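Local coordinates for protein Phospholipase/Carboxylesterase (Haliangium ochraceum, PDB 4Q82) that probably hydrolyses ester bonds in phospholipid or carboxylic ester substrates, as a serine hydrolase of the alpha/beta-hydrolase fold, at residues Q244-E249 with A264-Y269; M83-G88 with R258-S263; P209-H214 with Y269-S274. All coordinates share one frame; numbering follows the deposited sequence.

Interaction 1: residues Q244-E249 with A264-Y269; sequences QLTVYE and AGHDIY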
loop_
_atom_site.group_PDB
_atom_site.type_symbol
_atom_site.label_atom_id
_atom_site.label_comp_id
_atom_site.label_asym_id
_atom_site.label_seq_id
_atom_site.Cartn_x
_atom_site.Cartn_y
_atom_site.Cartn_z
ATOM N N GLN A 244 2.333 9.792 11.114
ATOM C CA GLN A 244 1.656 10.966 10.561
ATOM C C GLN A 244 0.185 10.720 10.337
ATOM O O GLN A 244 -0.244 9.607 10.003
ATOM C CB GLN A 244 2.272 11.404 9.235
ATOM C CG GLN A 244 3.594 12.140 9.353
ATOM C CD GLN A 244 3.833 12.962 8.100
ATOM O OE1 GLN A 244 3.268 14.050 7.942
ATOM N NE2 GLN A 244 4.609 12.416 7.171
ATOM N N LEU A 245 -0.603 11.768 10.529
ATOM C CA LEU A 245 -2.057 11.640 10.343
ATOM C C LEU A 245 -2.542 12.796 9.467
ATOM O O LEU A 245 -2.220 13.971 9.742
ATOM C CB LEU A 245 -2.776 11.674 11.701
ATOM C CG LEU A 245 -4.289 11.892 11.637
ATOM C CD1 LEU A 245 -4.992 10.674 10.990
ATOM C CD2 LEU A 245 -4.909 12.156 13.031
ATOM N N THR A 246 -3.331 12.486 8.449
ATOM C CA THR A 246 -3.882 13.526 7.587
ATOM C C THR A 246 -5.370 13.350 7.559
ATOM O O THR A 246 -5.846 12.280 7.210
ATOM C CB THR A 246 -3.320 13.430 6.170
ATOM O OG1 THR A 246 -1.939 13.795 6.220
ATOM C CG2 THR A 246 -4.059 14.390 5.217
ATOM N N VAL A 247 -6.100 14.387 7.960
ATOM C CA VAL A 247 -7.563 14.327 7.949
ATOM C C VAL A 247 -8.069 15.366 6.960
ATOM O O VAL A 247 -7.786 16.559 7.095
ATOM C CB VAL A 247 -8.162 14.597 9.334
ATOM C CG1 VAL A 247 -9.714 14.615 9.266
ATOM C CG2 VAL A 247 -7.703 13.493 10.322
ATOM N N TYR A 248 -8.805 14.902 5.965
ATOM C CA TYR A 248 -9.318 15.798 4.953
ATOM C C TYR A 248 -10.679 16.277 5.410
ATOM O O TYR A 248 -11.626 15.489 5.484
ATOM C CB TYR A 248 -9.405 15.069 3.624
ATOM C CG TYR A 248 -8.089 14.593 3.027
ATOM C CD1 TYR A 248 -7.099 15.499 2.652
ATOM C CD2 TYR A 248 -7.886 13.226 2.754
ATOM C CE1 TYR A 248 -5.925 15.061 2.035
ATOM C CE2 TYR A 248 -6.699 12.768 2.137
ATOM C CZ TYR A 248 -5.735 13.700 1.784
ATOM O OH TYR A 248 -4.579 13.287 1.171
ATOM N N GLU A 249 -10.790 17.556 5.753
ATOM C CA GLU A 249 -12.064 18.035 6.309
ATOM C C GLU A 249 -13.158 18.179 5.261
ATOM O O GLU A 249 -12.953 18.714 4.167
ATOM C CB GLU A 249 -11.851 19.350 7.075
ATOM C CG GLU A 249 -10.932 19.137 8.293
ATOM C CD GLU A 249 -11.112 20.171 9.408
ATOM O OE1 GLU A 249 -10.399 20.040 10.420
ATOM O OE2 GLU A 249 -11.956 21.095 9.284
ATOM N N ALA A 264 -3.563 16.625 -3.422
ATOM C CA ALA A 264 -3.687 17.253 -2.083
ATOM C C ALA A 264 -2.333 17.691 -1.505
ATOM O O ALA A 264 -2.277 18.262 -0.409
ATOM C CB ALA A 264 -4.404 16.305 -1.097
ATOM N N GLY A 265 -1.248 17.429 -2.223
ATOM C CA GLY A 265 0.049 17.957 -1.821
ATOM C C GLY A 265 0.721 17.228 -0.665
ATOM O O GLY A 265 1.653 17.780 -0.080
ATOM N N HIS A 266 0.284 16.001 -0.358
ATOM C CA HIS A 266 0.958 15.168 0.635
ATOM C C HIS A 266 1.887 14.168 -0.057
ATOM O O HIS A 266 1.422 13.190 -0.651
ATOM C CB HIS A 266 -0.041 14.432 1.496
ATOM C CG HIS A 266 -0.905 15.353 2.307
ATOM N ND1 HIS A 266 -0.462 15.950 3.477
ATOM C CD2 HIS A 266 -2.165 15.809 2.098
ATOM C CE1 HIS A 266 -1.429 16.711 3.973
ATOM N NE2 HIS A 266 -2.476 16.644 3.155
ATOM N N ASP A 267 3.188 14.411 0.010
ATOM C CA ASP A 267 4.093 13.586 -0.815
ATOM C C ASP A 267 4.408 12.294 -0.092
ATOM O O ASP A 267 5.453 12.142 0.577
ATOM C CB ASP A 267 5.372 14.333 -1.178
ATOM C CG ASP A 267 6.201 13.583 -2.237
ATOM O OD1 ASP A 267 5.940 12.384 -2.515
ATOM O OD2 ASP A 267 7.121 14.195 -2.797
ATOM N N ILE A 268 3.485 11.353 -0.237
ATOM C CA ILE A 268 3.631 10.065 0.416
ATOM C C ILE A 268 4.827 9.284 -0.126
ATOM O O ILE A 268 5.362 8.464 0.596
ATOM C CB ILE A 268 2.364 9.197 0.262
ATOM C CG1 ILE A 268 1.966 9.052 -1.213
ATOM C CG2 ILE A 268 1.212 9.807 1.095
ATOM C CD1 ILE A 268 0.857 7.937 -1.455
ATOM N N TYR A 269 5.224 9.524 -1.381
ATOM C CA TYR A 269 6.337 8.771 -1.979
ATOM C C TYR A 269 7.687 9.186 -1.371
ATOM O O TYR A 269 8.512 8.334 -1.015
ATOM C CB TYR A 269 6.325 8.933 -3.511
ATOM C CG TYR A 269 4.934 8.582 -4.019
ATOM C CD1 TYR A 269 4.422 7.307 -3.835
ATOM C CD2 TYR A 269 4.117 9.539 -4.643
ATOM C CE1 TYR A 269 3.108 6.961 -4.238
ATOM C CE2 TYR A 269 2.810 9.187 -5.084
ATOM C CZ TYR A 269 2.328 7.899 -4.867
ATOM O OH TYR A 269 1.044 7.551 -5.267
#

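Interaction 2: residues M83-G88 with R258-S263; sequences MVFWHG and RTYSLS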
loop_
_atom_site.group_PDB
_atom_site.type_symbol
_atom_site.label_atom_id
_atom_site.label_comp_id
_atom_site.label_asym_id
_atom_site.label_seq_id
_atom_site.Cartn_x
_atom_site.Cartn_y
_atom_site.Cartn_z
HETATM N N MSE A 83 6.840 -1.540 -3.380
HETATM C CA MSE A 83 5.558 -1.086 -2.883
HETATM C C MSE A 83 4.498 -2.107 -3.238
HETATM O O MSE A 83 4.327 -2.434 -4.417
HETATM C CB MSE A 83 5.189 0.282 -3.480
HETATM C CG MSE A 83 3.828 0.804 -3.022
HETATM SE SE MSE A 83 3.277 2.402 -4.030
HETATM C CE MSE A 83 4.760 3.588 -3.551
ATOM N N VAL A 84 3.773 -2.600 -2.235
ATOM C CA VAL A 84 2.655 -3.497 -2.526
ATOM C C VAL A 84 1.381 -2.749 -2.152
ATOM O O VAL A 84 1.226 -2.282 -1.012
ATOM C CB VAL A 84 2.761 -4.825 -1.771
ATOM C CG1 VAL A 84 1.531 -5.731 -2.063
ATOM C CG2 VAL A 84 4.066 -5.565 -2.173
ATOM N N PHE A 85 0.495 -2.608 -3.131
ATOM C CA PHE A 85 -0.736 -1.819 -2.969
ATOM C C PHE A 85 -1.964 -2.730 -2.983
ATOM O O PHE A 85 -2.097 -3.570 -3.894
ATOM C CB PHE A 85 -0.866 -0.779 -4.094
ATOM C CG PHE A 85 -2.293 -0.290 -4.285
ATOM C CD1 PHE A 85 -2.850 0.606 -3.378
ATOM C CD2 PHE A 85 -3.076 -0.758 -5.339
ATOM C CE1 PHE A 85 -4.198 1.070 -3.525
ATOM C CE2 PHE A 85 -4.395 -0.330 -5.499
ATOM C CZ PHE A 85 -4.966 0.594 -4.591
ATOM N N TRP A 86 -2.863 -2.553 -2.001
ATOM C CA TRP A 86 -4.102 -3.336 -1.903
ATOM C C TRP A 86 -5.332 -2.462 -2.157
ATOM O O TRP A 86 -5.570 -1.467 -1.456
ATOM C CB TRP A 86 -4.201 -4.015 -0.521
ATOM C CG TRP A 86 -3.106 -4.986 -0.311
ATOM C CD1 TRP A 86 -1.854 -4.723 0.180
ATOM C CD2 TRP A 86 -3.134 -6.381 -0.617
ATOM N NE1 TRP A 86 -1.108 -5.880 0.195
ATOM C CE2 TRP A 86 -1.866 -6.906 -0.299
ATOM C CE3 TRP A 86 -4.111 -7.239 -1.133
ATOM C CZ2 TRP A 86 -1.553 -8.254 -0.452
ATOM C CZ3 TRP A 86 -3.783 -8.588 -1.317
ATOM C CH2 TRP A 86 -2.520 -9.076 -0.957
ATOM N N HIS A 87 -6.120 -2.870 -3.152
ATOM C CA HIS A 87 -7.297 -2.145 -3.614
ATOM C C HIS A 87 -8.496 -2.217 -2.644
ATOM O O HIS A 87 -8.487 -2.960 -1.645
ATOM C CB HIS A 87 -7.691 -2.714 -4.985
ATOM C CG HIS A 87 -8.132 -4.144 -4.908
ATOM N ND1 HIS A 87 -9.381 -4.505 -4.442
ATOM C CD2 HIS A 87 -7.491 -5.302 -5.211
ATOM C CE1 HIS A 87 -9.494 -5.826 -4.467
ATOM N NE2 HIS A 87 -8.365 -6.333 -4.932
ATOM N N GLY A 88 -9.549 -1.472 -2.964
ATOM C CA GLY A 88 -10.747 -1.492 -2.151
ATOM C C GLY A 88 -11.756 -2.545 -2.590
ATOM O O GLY A 88 -11.597 -3.198 -3.624
ATOM N N ARG A 258 -6.917 11.917 -3.958
ATOM C CA ARG A 258 -6.115 13.125 -3.722
ATOM C C ARG A 258 -4.816 12.794 -3.016
ATOM O O ARG A 258 -3.868 13.581 -3.040
ATOM C CB ARG A 258 -6.887 14.161 -2.898
ATOM C CG ARG A 258 -7.099 13.788 -1.449
ATOM C CD ARG A 258 -8.092 14.804 -0.833
ATOM N NE ARG A 258 -9.415 14.623 -1.437
ATOM C CZ ARG A 258 -10.356 15.566 -1.488
ATOM N NH1 ARG A 258 -10.124 16.777 -0.977
ATOM N NH2 ARG A 258 -11.526 15.297 -2.058
ATOM N N THR A 259 -4.753 11.603 -2.426
ATOM C CA THR A 259 -3.532 11.167 -1.746
ATOM C C THR A 259 -2.543 10.576 -2.751
ATOM O O THR A 259 -1.412 11.058 -2.870
ATOM C CB THR A 259 -3.862 10.130 -0.652
ATOM O OG1 THR A 259 -4.758 10.715 0.309
ATOM C CG2 THR A 259 -2.569 9.671 0.081
ATOM N N TYR A 260 -2.963 9.550 -3.492
ATOM C CA TYR A 260 -2.021 8.888 -4.411
ATOM C C TYR A 260 -1.653 9.766 -5.614
ATOM O O TYR A 260 -0.557 9.620 -6.190
ATOM C CB TYR A 260 -2.587 7.567 -4.915
ATOM C CG TYR A 260 -2.625 6.448 -3.908
ATOM C CD1 TYR A 260 -1.432 5.893 -3.383
ATOM C CD2 TYR A 260 -3.853 5.898 -3.515
ATOM C CE1 TYR A 260 -1.481 4.848 -2.477
ATOM C CE2 TYR A 260 -3.906 4.843 -2.620
ATOM C CZ TYR A 260 -2.720 4.338 -2.106
ATOM O OH TYR A 260 -2.789 3.289 -1.222
ATOM N N SER A 261 -2.541 10.674 -6.024
ATOM C CA SER A 261 -2.251 11.532 -7.178
ATOM C C SER A 261 -1.391 12.736 -6.825
ATOM O O SER A 261 -0.989 13.470 -7.731
ATOM C CB SER A 261 -3.546 12.086 -7.832
ATOM O OG SER A 261 -4.178 13.036 -6.951
ATOM N N LEU A 262 -1.191 12.964 -5.526
ATOM C CA LEU A 262 -0.571 14.203 -4.984
ATOM C C LEU A 262 -1.336 15.502 -5.289
ATOM O O LEU A 262 -0.769 16.594 -5.150
ATOM C CB LEU A 262 0.883 14.374 -5.496
ATOM C CG LEU A 262 1.814 13.174 -5.291
ATOM C CD1 LEU A 262 3.282 13.530 -5.619
ATOM C CD2 LEU A 262 1.707 12.653 -3.876
ATOM N N SER A 263 -2.599 15.415 -5.702
ATOM C CA SER A 263 -3.375 16.637 -5.879
ATOM C C SER A 263 -3.571 17.364 -4.532
ATOM O O SER A 263 -3.710 18.591 -4.526
ATOM C CB SER A 263 -4.741 16.374 -6.525
ATOM O OG SER A 263 -5.568 15.588 -5.690
#

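Interaction 3: residues P209-H214 with Y269-S274; sequences PIWGFH and YAWLLS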
loop_
_atom_site.group_PDB
_atom_site.type_symbol
_atom_site.label_atom_id
_atom_site.label_comp_id
_atom_site.label_asym_id
_atom_site.label_seq_id
_atom_site.Cartn_x
_atom_site.Cartn_y
_atom_site.Cartn_z
ATOM N N PRO A 209 6.677 2.769 10.979
ATOM C CA PRO A 209 6.264 4.104 10.537
ATOM C C PRO A 209 4.973 4.008 9.740
ATOM O O PRO A 209 4.906 3.200 8.805
ATOM C CB PRO A 209 7.430 4.582 9.645
ATOM C CG PRO A 209 8.557 3.618 9.892
ATOM C CD PRO A 209 7.924 2.320 10.332
ATOM N N ILE A 210 3.960 4.779 10.128
ATOM C CA ILE A 210 2.682 4.764 9.430
ATOM C C ILE A 210 2.189 6.189 9.149
ATOM O O ILE A 210 2.296 7.081 10.004
ATOM C CB ILE A 210 1.594 4.000 10.241
ATOM C CG1 ILE A 210 2.088 2.595 10.607
ATOM C CG2 ILE A 210 0.278 3.961 9.413
ATOM C CD1 ILE A 210 1.131 1.809 11.549
ATOM N N TRP A 211 1.685 6.406 7.936
ATOM C CA TRP A 211 0.977 7.638 7.616
ATOM C C TRP A 211 -0.458 7.255 7.289
ATOM O O TRP A 211 -0.726 6.575 6.287
ATOM C CB TRP A 211 1.641 8.361 6.442
ATOM C CG TRP A 211 1.169 9.775 6.207
ATOM C CD1 TRP A 211 0.054 10.378 6.718
ATOM C CD2 TRP A 211 1.822 10.746 5.385
ATOM N NE1 TRP A 211 -0.024 11.689 6.249
ATOM C CE2 TRP A 211 1.063 11.932 5.442
ATOM C CE3 TRP A 211 2.992 10.726 4.608
ATOM C CZ2 TRP A 211 1.432 13.095 4.746
ATOM C CZ3 TRP A 211 3.362 11.875 3.910
ATOM C CH2 TRP A 211 2.585 13.048 3.988
ATOM N N GLY A 212 -1.384 7.659 8.157
ATOM C CA GLY A 212 -2.791 7.339 7.967
ATOM C C GLY A 212 -3.530 8.545 7.412
ATOM O O GLY A 212 -3.240 9.697 7.793
ATOM N N PHE A 213 -4.469 8.279 6.507
ATOM C CA PHE A 213 -5.271 9.319 5.819
ATOM C C PHE A 213 -6.740 8.995 5.954
ATOM O O PHE A 213 -7.111 7.820 5.800
ATOM C CB PHE A 213 -4.980 9.376 4.313
ATOM C CG PHE A 213 -3.643 9.932 3.961
ATOM C CD1 PHE A 213 -2.497 9.148 4.061
ATOM C CD2 PHE A 213 -3.541 11.238 3.506
ATOM C CE1 PHE A 213 -1.227 9.666 3.720
ATOM C CE2 PHE A 213 -2.272 11.789 3.161
ATOM C CZ PHE A 213 -1.127 10.996 3.262
ATOM N N HIS A 214 -7.598 10.007 6.154
ATOM C CA HIS A 214 -9.041 9.697 6.202
ATOM C C HIS A 214 -9.810 10.987 5.910
ATOM O O HIS A 214 -9.354 12.067 6.293
ATOM C CB HIS A 214 -9.449 9.137 7.573
ATOM C CG HIS A 214 -10.450 8.002 7.512
ATOM N ND1 HIS A 214 -10.137 6.740 7.972
ATOM C CD2 HIS A 214 -11.735 7.931 7.063
ATOM C CE1 HIS A 214 -11.177 5.934 7.804
ATOM N NE2 HIS A 214 -12.161 6.631 7.257
ATOM N N TYR A 269 5.224 9.524 -1.381
ATOM C CA TYR A 269 6.337 8.771 -1.979
ATOM C C TYR A 269 7.687 9.186 -1.371
ATOM O O TYR A 269 8.512 8.334 -1.015
ATOM C CB TYR A 269 6.325 8.933 -3.511
ATOM C CG TYR A 269 4.934 8.582 -4.019
ATOM C CD1 TYR A 269 4.422 7.307 -3.835
ATOM C CD2 TYR A 269 4.117 9.539 -4.643
ATOM C CE1 TYR A 269 3.108 6.961 -4.238
ATOM C CE2 TYR A 269 2.810 9.187 -5.084
ATOM C CZ TYR A 269 2.328 7.899 -4.867
ATOM O OH TYR A 269 1.044 7.551 -5.267
ATOM N N ALA A 270 7.910 10.481 -1.236
ATOM C CA ALA A 270 9.115 10.953 -0.590
ATOM C C ALA A 270 9.164 10.451 0.862
ATOM O O ALA A 270 10.222 10.038 1.344
ATOM C CB ALA A 270 9.190 12.482 -0.650
ATOM N N TRP A 271 8.016 10.467 1.536
ATOM C CA TRP A 271 7.951 10.028 2.931
ATOM C C TRP A 271 8.295 8.538 3.040
ATOM O O TRP A 271 9.111 8.147 3.885
ATOM C CB TRP A 271 6.561 10.303 3.545
ATOM C CG TRP A 271 6.491 9.891 5.004
ATOM C CD1 TRP A 271 6.948 10.598 6.095
ATOM C CD2 TRP A 271 5.969 8.658 5.518
ATOM N NE1 TRP A 271 6.717 9.874 7.261
ATOM C CE2 TRP A 271 6.123 8.684 6.928
ATOM C CE3 TRP A 271 5.374 7.534 4.922
ATOM C CZ2 TRP A 271 5.691 7.628 7.753
ATOM C CZ3 TRP A 271 4.952 6.487 5.745
ATOM C CH2 TRP A 271 5.110 6.547 7.142
ATOM N N LEU A 272 7.681 7.704 2.199
ATOM C CA LEU A 272 8.025 6.277 2.200
ATOM C C LEU A 272 9.523 6.082 2.032
ATOM O O LEU A 272 10.178 5.410 2.831
ATOM C CB LEU A 272 7.276 5.527 1.089
ATOM C CG LEU A 272 5.792 5.238 1.382
ATOM C CD1 LEU A 272 5.118 4.619 0.130
ATOM C CD2 LEU A 272 5.639 4.285 2.547
ATOM N N LEU A 273 10.074 6.708 1.004
ATOM C CA LEU A 273 11.494 6.520 0.696
ATOM C C LEU A 273 12.409 7.033 1.812
ATOM O O LEU A 273 13.569 6.631 1.904
ATOM C CB LEU A 273 11.830 7.203 -0.637
ATOM C CG LEU A 273 11.261 6.447 -1.854
ATOM C CD1 LEU A 273 11.264 7.318 -3.089
ATOM C CD2 LEU A 273 12.042 5.161 -2.118
ATOM N N SER A 274 11.895 7.904 2.673
ATOM C CA SER A 274 12.697 8.342 3.813
ATOM C C SER A 274 12.741 7.271 4.926
ATOM O O SER A 274 13.518 7.380 5.875
ATOM C CB SER A 274 12.169 9.667 4.365
ATOM O OG SER A 274 11.005 9.463 5.141
#

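Interaction 1: residues Q244-E249 with A264-Y269
The methyl of Thr246 lies over one face of the His266 imidazole, and the same carbon also reaches one face of the Tyr248 ring, off toward its rim. This is the edge of the alpha/beta-hydrolase sheet: strand 243-248 is the outermost strand on its side, and residues 264-269 bring the chain from helix 257-260 to the last helix, 268-273. Thr246 CG2 stands 3.8 Å from the centroid of the His266 ring and 27° off its normal, a CH-pi contact displaced toward NE2, which is 3.4 Å from CG2. With CG2 anti to the backbone N, the threonine can offer its methyl to the imidazole while OG1 is hydrogen-bonded to Trp211 NE1 on the neighbouring strand. Tyr248 comes to His266 from the opposite direction, its ring plane inclined at 67° to the imidazole, with centroids 5.8 Å apart. The closest touch is Tyr248 OH to His266 CD2, 3.6 Å, with CE1 of the tyrosine ring close behind. The hydroxyl is also hydrogen-bonded to Thr259 OG1, which ties the phenol end of the ring to helix 257-260, and Arg258 makes a cation-pi contact with the same ring. Ala264 supplies a small apolar patch, its CB 3.7 Å from Tyr248 CE1. No hydrogen bond joins the two segments. Just beyond the contact, Asp267 takes the N-cap position of helix 268-273, where its OD1 accepts a hydrogen bond from Ala270 N and a weak one from Tyr269 N at 3.2 Å.

Interaction 2: residues M83-G88 with R258-S263
Phe85 and Tyr260 form an offset edge-to-face aromatic pair in the interior of the alpha/beta-hydrolase fold, where the C-terminal end of strand 80-86 meets the short helix 257-260. Strand 80-86 runs into His87 and Gly88, a His-Gly pair that in relatives belongs to the oxyanion-hole loop, so the contact probably lies just behind the active site. The edge of Phe85 is turned toward the face of Tyr260, with the ring planes almost perpendicular at 87° and the centroids 5.5 Å apart. The overlap is shifted to the phenol end of the tyrosine: Phe85 CD1 is 3.4 Å from Tyr260 OH, which sits near the plane of the phenyl ring, and Phe85 CE1 is 3.9 Å from Tyr260 CZ. Phe85 carries its CG anti to the backbone N (chi1 159°), which sends the ring out from the strand to meet the tyrosine. The hydroxyl of Tyr260 is hydrogen-bonded to Thr162 OG1 on strand 158-163, the strand that leads to the sulfonyl-modified serine, so this buried polar atom is satisfied although its neighbour here is purely apolar. Pro108 of helix 107-113 touches both side chains. The backbone N of His87 stands 3.8 Å above the plane of the Phe85 ring, off toward its rim. The His87 imidazole turns back on its own loop, ND1 donating to Gly88 O at 2.7 Å from within the ring plane, though from above the carbonyl plane.

Interaction 3: residues P209-H214 with Y269-S274
Trp211 drives the edge of its indole into the face of Trp271, the six-membered ring of the first meeting the five-membered ring of the second with planes at 74° and centroids 5.1 Å apart. The leading atom is Trp211 CE3, 3.6 Å from Trp271 CG, while Trp211 CZ3 carries on past the ring to lie 3.6 Å from Trp271 CB. Nearer the strand, Trp211 CB rests over the six-membered ring of Trp271 at 4.0 Å from the centroid, only 15° off the normal, a CH-pi contact. Trp271 thus lies with one face against both the ring and the root of Trp211. Its CG is anti to the backbone N (chi1 -178°), extending the indole from the helix until its far corner reaches the strand backbone: Trp271 CH2 is 3.5 Å from Trp211 N and touches the carbonyl carbons of Pro209 and Ile210. The pyrrolidine of Pro209 closes this corner, its CB 3.9 Å from Trp271 CH2. Phe213 CZ packs on a face of Trp211, whose NE1 is satisfied by strand 243-248. Putting an alanine at Trp271 would probably open a gap between helix and strand, taking away the aromatic face that Trp211 abuts and the apolar cover on Pro209. Ser274 OG donates to Trp271 O at 2.6 Å. Packing of a C-terminal helix, here 268-273, across the parallel strands of the central sheet is characteristic of the alpha/beta-hydrolase fold.

In the fold
All three contacts fasten the C-terminal part of the chain to one central sheet. Interaction 2 is the deepest, its centre about 7 Å from that of the chain, and reaches an inner strand; interaction 3 is also buried; interaction 1, its centre about 14 Å out at the last strand, is only partly so. The segments of interactions 1 and 3 meet at Tyr269, but interaction 1 is made by the loop before helix 268-273 and interaction 3 by the helix itself, on neighbouring strands. Interaction 2 uses helix 257-260, linked to the other two by the hydrogen bond between Tyr260 O and Tyr269 OH. The chemistry shifts accordingly: edge-to-face aromatic pairs inside, and at the rim a mixture of methyl, imidazole and phenol.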